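Local coordinates for similarities with probable monooxygenase (Photorhabdus luminescens, PDB 4HB9), which probably acts as a flavin-dependent monooxygenase related to aromatic ring hydroxylases, and binds FAD in a Rossmann-type fold, at residues Pro303-Trp308 with Asp318-Met323. Residues are numbered along the deposited sequence; the frame is centred on the assembly and turned at random.
Sequences PHLLPW and DAIHNM. With FAD (flavin-adenine dinucleotide), chain B.
Asp-318, which fits the aspartate of the GD motif of flavin-dependent aromatic hydroxylases, begins helix 318-321 after strand 313-315; the helix is backed, away from the FAD, by Leu-305 and Trp-308 through Ile-320. Both methyls of Leu-305 lie along one side of the CG1-CD1 arm of Ile-320: CD1 is 4.0 Å from CG1 and CD2 is 4.1 Å from CD1. Trp-308 adds the benzo end of its indole, CH2 standing 4.2 Å from Ile-320 CD1, which meets the ring obliquely. With CG1 anti to the backbone N (chi1 -169°), the arm heads for the loop, and chi2 of 63° brings CD1 to both partners. No hydrogen bond crosses; the side chains meet through apolar atoms, and Leu-305 CD1 also lies 3.8 Å from Ile-320 O, a buried carbonyl with no partner in the model. Helix 355-386 flanks the site: its Glu-363 accepts from Trp-308 NE1, and Arg-367 makes a cation-pi contact with the indole. On the cofactor side, Asp-318 N donates to FAD O2P at 2.8 Å, and FAD O3' donates to Asp-318 OD2 at 2.9 Å. The carboxylate is steadied by Asn-322, whose ND2 meets Asp-318 OD1 at 3.2 Å from above the carboxylate plane, 41° out of it.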
loop_
_atom_site.group_PDB
_atom_site.type_symbol
_atom_site.label_atom_id
_atom_site.label_comp_id
_atom_site.label_asym_id
_atom_site.label_seq_id
_atom_site.Cartn_x
_atom_site.Cartn_y
_atom_site.Cartn_z
ATOM N N PRO A 303 13.758 -3.768 11.483
ATOM C CA PRO A 303 14.386 -2.893 12.447
ATOM C C PRO A 303 14.642 -1.499 11.862
ATOM O O PRO A 303 14.424 -1.247 10.678
ATOM C CB PRO A 303 15.676 -3.621 12.825
ATOM C CG PRO A 303 15.898 -4.660 11.787
ATOM C CD PRO A 303 14.631 -4.861 11.014
ATOM N N HIS A 304 15.076 -0.608 12.729
ATOM C CA HIS A 304 15.455 0.753 12.377
ATOM C C HIS A 304 16.437 0.739 11.198
ATOM O O HIS A 304 17.382 -0.066 11.157
ATOM C CB HIS A 304 16.058 1.388 13.633
ATOM C CG HIS A 304 16.445 2.826 13.495
ATOM N ND1 HIS A 304 15.621 3.858 13.896
ATOM C CD2 HIS A 304 17.611 3.398 13.116
ATOM C CE1 HIS A 304 16.248 5.008 13.715
ATOM N NE2 HIS A 304 17.452 4.755 13.235
ATOM N N LEU A 305 16.161 1.581 10.204
ATOM C CA LEU A 305 17.003 1.657 9.007
ATOM C C LEU A 305 18.187 2.541 9.301
ATOM O O LEU A 305 18.015 3.698 9.658
ATOM C CB LEU A 305 16.246 2.253 7.822
ATOM C CG LEU A 305 15.240 1.389 7.089
ATOM C CD1 LEU A 305 14.578 2.222 5.990
ATOM C CD2 LEU A 305 15.930 0.161 6.512
ATOM N N LEU A 306 19.372 1.953 9.189
ATOM C CA LEU A 306 20.657 2.649 9.392
ATOM C C LEU A 306 21.150 3.134 8.048
ATOM O O LEU A 306 20.843 2.534 7.035
ATOM C CB LEU A 306 21.691 1.678 9.943
ATOM C CG LEU A 306 21.397 1.096 11.329
ATOM C CD1 LEU A 306 22.157 -0.213 11.528
ATOM C CD2 LEU A 306 21.755 2.116 12.388
ATOM N N PRO A 307 21.947 4.208 8.030
ATOM C CA PRO A 307 22.478 4.641 6.735
ATOM C C PRO A 307 23.276 3.579 6.002
ATOM O O PRO A 307 23.890 2.688 6.612
ATOM C CB PRO A 307 23.339 5.863 7.081
ATOM C CG PRO A 307 23.503 5.850 8.556
ATOM C CD PRO A 307 22.309 5.137 9.112
ATOM N N TRP A 308 23.195 3.630 4.679
ATOM C CA TRP A 308 24.038 2.822 3.832
ATOM C C TRP A 308 24.768 3.761 2.865
ATOM O O TRP A 308 24.382 4.931 2.710
ATOM C CB TRP A 308 23.210 1.780 3.098
ATOM C CG TRP A 308 22.109 2.335 2.254
ATOM C CD1 TRP A 308 22.212 2.763 0.959
ATOM C CD2 TRP A 308 20.736 2.497 2.628
ATOM N NE1 TRP A 308 20.985 3.189 0.501
ATOM C CE2 TRP A 308 20.062 3.052 1.507
ATOM C CE3 TRP A 308 20.006 2.254 3.810
ATOM C CZ2 TRP A 308 18.696 3.354 1.528
ATOM C CZ3 TRP A 308 18.627 2.544 3.827
ATOM C CH2 TRP A 308 17.996 3.097 2.692
ATOM N N ASP A 318 7.307 0.138 -0.712
ATOM C CA ASP A 318 7.343 -1.074 0.115
ATOM C C ASP A 318 8.673 -1.829 0.042
ATOM O O ASP A 318 9.060 -2.470 1.024
ATOM C CB ASP A 318 6.184 -2.013 -0.225
ATOM C CG ASP A 318 4.822 -1.515 0.325
ATOM O OD1 ASP A 318 4.787 -0.502 1.051
ATOM O OD2 ASP A 318 3.783 -2.150 0.026
ATOM N N ALA A 319 9.378 -1.722 -1.081
ATOM C CA ALA A 319 10.728 -2.272 -1.217
ATOM C C ALA A 319 11.631 -1.929 -0.043
ATOM O O ALA A 319 12.504 -2.725 0.323
ATOM C CB ALA A 319 11.374 -1.822 -2.524
ATOM N N ILE A 320 11.426 -0.759 0.548
ATOM C CA ILE A 320 12.249 -0.307 1.651
ATOM C C ILE A 320 11.448 0.084 2.913
ATOM O O ILE A 320 12.046 0.213 3.981
ATOM C CB ILE A 320 13.199 0.826 1.151
ATOM C CG1 ILE A 320 14.270 1.160 2.188
ATOM C CG2 ILE A 320 12.425 2.067 0.767
ATOM C CD1 ILE A 320 15.213 0.019 2.504
ATOM N N HIS A 321 10.117 0.205 2.802
ATOM C CA HIS A 321 9.221 0.664 3.888
ATOM C C HIS A 321 8.367 -0.362 4.596
ATOM O O HIS A 321 7.994 -0.148 5.750
ATOM C CB HIS A 321 8.143 1.601 3.321
ATOM C CG HIS A 321 8.652 2.932 2.971
ATOM N ND1 HIS A 321 9.336 3.705 3.874
ATOM C CD2 HIS A 321 8.624 3.624 1.815
ATOM C CE1 HIS A 321 9.690 4.835 3.290
ATOM N NE2 HIS A 321 9.288 4.795 2.037
ATOM N N ASN A 322 7.940 -1.394 3.886
ATOM C CA ASN A 322 6.880 -2.270 4.409
ATOM C C ASN A 322 7.133 -3.683 4.027
ATOM O O ASN A 322 7.007 -4.028 2.861
ATOM C CB ASN A 322 5.503 -1.884 3.848
ATOM C CG ASN A 322 4.735 -0.950 4.751
ATOM O OD1 ASN A 322 4.684 -1.149 5.959
ATOM N ND2 ASN A 322 4.122 0.079 4.166
HETATM N N MSE A 323 7.466 -4.501 5.018
HETATM C CA MSE A 323 7.674 -5.939 4.822
HETATM C C MSE A 323 6.359 -6.681 4.693
HETATM O O MSE A 323 6.339 -7.805 4.185
HETATM C CB MSE A 323 8.515 -6.517 5.972
HETATM C CG MSE A 323 9.950 -5.988 5.938
HETATM SE SE MSE A 323 10.919 -6.379 4.247
HETATM C CE MSE A 323 10.104 -8.099 3.734
HETATM P PA FAD B . 3.309 -1.973 -5.294
HETATM O O1A FAD B . 2.240 -0.932 -5.494
HETATM O O2A FAD B . 3.097 -3.320 -4.691
HETATM O O5B FAD B . 4.070 -2.165 -6.689
HETATM C C5B FAD B . 5.126 -3.093 -6.854
HETATM C C4B FAD B . 5.171 -3.379 -8.342
HETATM O O4B FAD B . 6.394 -4.075 -8.641
HETATM C C3B FAD B . 4.001 -4.251 -8.837
HETATM O O3B FAD B . 3.429 -3.731 -10.038
HETATM C C2B FAD B . 4.674 -5.590 -9.059
HETATM O O2B FAD B . 4.075 -6.415 -10.042
HETATM C C1B FAD B . 6.077 -5.148 -9.499
HETATM N N9A FAD B . 7.142 -6.140 -9.344
HETATM C C8A FAD B . 7.401 -6.917 -8.258
HETATM N N7A FAD B . 8.523 -7.669 -8.453
HETATM C C5A FAD B . 8.970 -7.363 -9.690
HETATM C C6A FAD B . 10.108 -7.819 -10.512
HETATM N N6A FAD B . 10.918 -8.765 -9.983
HETATM N N1A FAD B . 10.255 -7.299 -11.748
HETATM C C2A FAD B . 9.416 -6.347 -12.217
HETATM N N3A FAD B . 8.358 -5.877 -11.528
HETATM C C4A FAD B . 8.093 -6.349 -10.266
HETATM N N1 FAD B . -1.837 2.233 1.666
HETATM C C2 FAD B . -2.276 3.460 2.026
HETATM O O2 FAD B . -1.484 4.465 2.063
HETATM N N3 FAD B . -3.571 3.647 2.343
HETATM C C4 FAD B . -4.491 2.678 2.388
HETATM O O4 FAD B . -5.681 2.943 2.707
HETATM C C4X FAD B . -4.081 1.312 2.053
HETATM N N5 FAD B . -4.954 0.264 2.057
HETATM C C5X FAD B . -4.515 -0.977 1.746
HETATM C C6 FAD B . -5.386 -2.060 1.770
HETATM C C7 FAD B . -4.957 -3.349 1.444
HETATM C C7M FAD B . -5.909 -4.529 1.469
HETATM C C8 FAD B . -3.548 -3.574 1.079
HETATM C C8M FAD B . -3.055 -4.956 0.710
HETATM C C9 FAD B . -2.671 -2.495 1.053
HETATM C C9A FAD B . -3.086 -1.201 1.369
HETATM N N10 FAD B . -2.188 -0.110 1.344
HETATM C C10 FAD B . -2.650 1.155 1.687
HETATM C "C1'" FAD B . -0.754 -0.272 1.029
HETATM C "C2'" FAD B . -0.425 0.009 -0.436
HETATM O "O2'" FAD B . -1.293 -0.704 -1.301
HETATM C "C3'" FAD B . 1.018 -0.410 -0.708
HETATM O "O3'" FAD B . 1.833 0.028 0.379
HETATM C "C4'" FAD B . 1.526 0.224 -1.995
HETATM O "O4'" FAD B . 1.015 -0.531 -3.077
HETATM C "C5'" FAD B . 3.037 0.234 -2.079
HETATM O "O5'" FAD B . 3.381 0.840 -3.308
HETATM P P FAD B . 4.671 0.270 -4.084
HETATM O O1P FAD B . 4.697 1.049 -5.377
HETATM O O2P FAD B . 5.851 0.292 -3.149
HETATM O O3P FAD B . 4.437 -1.291 -4.378
#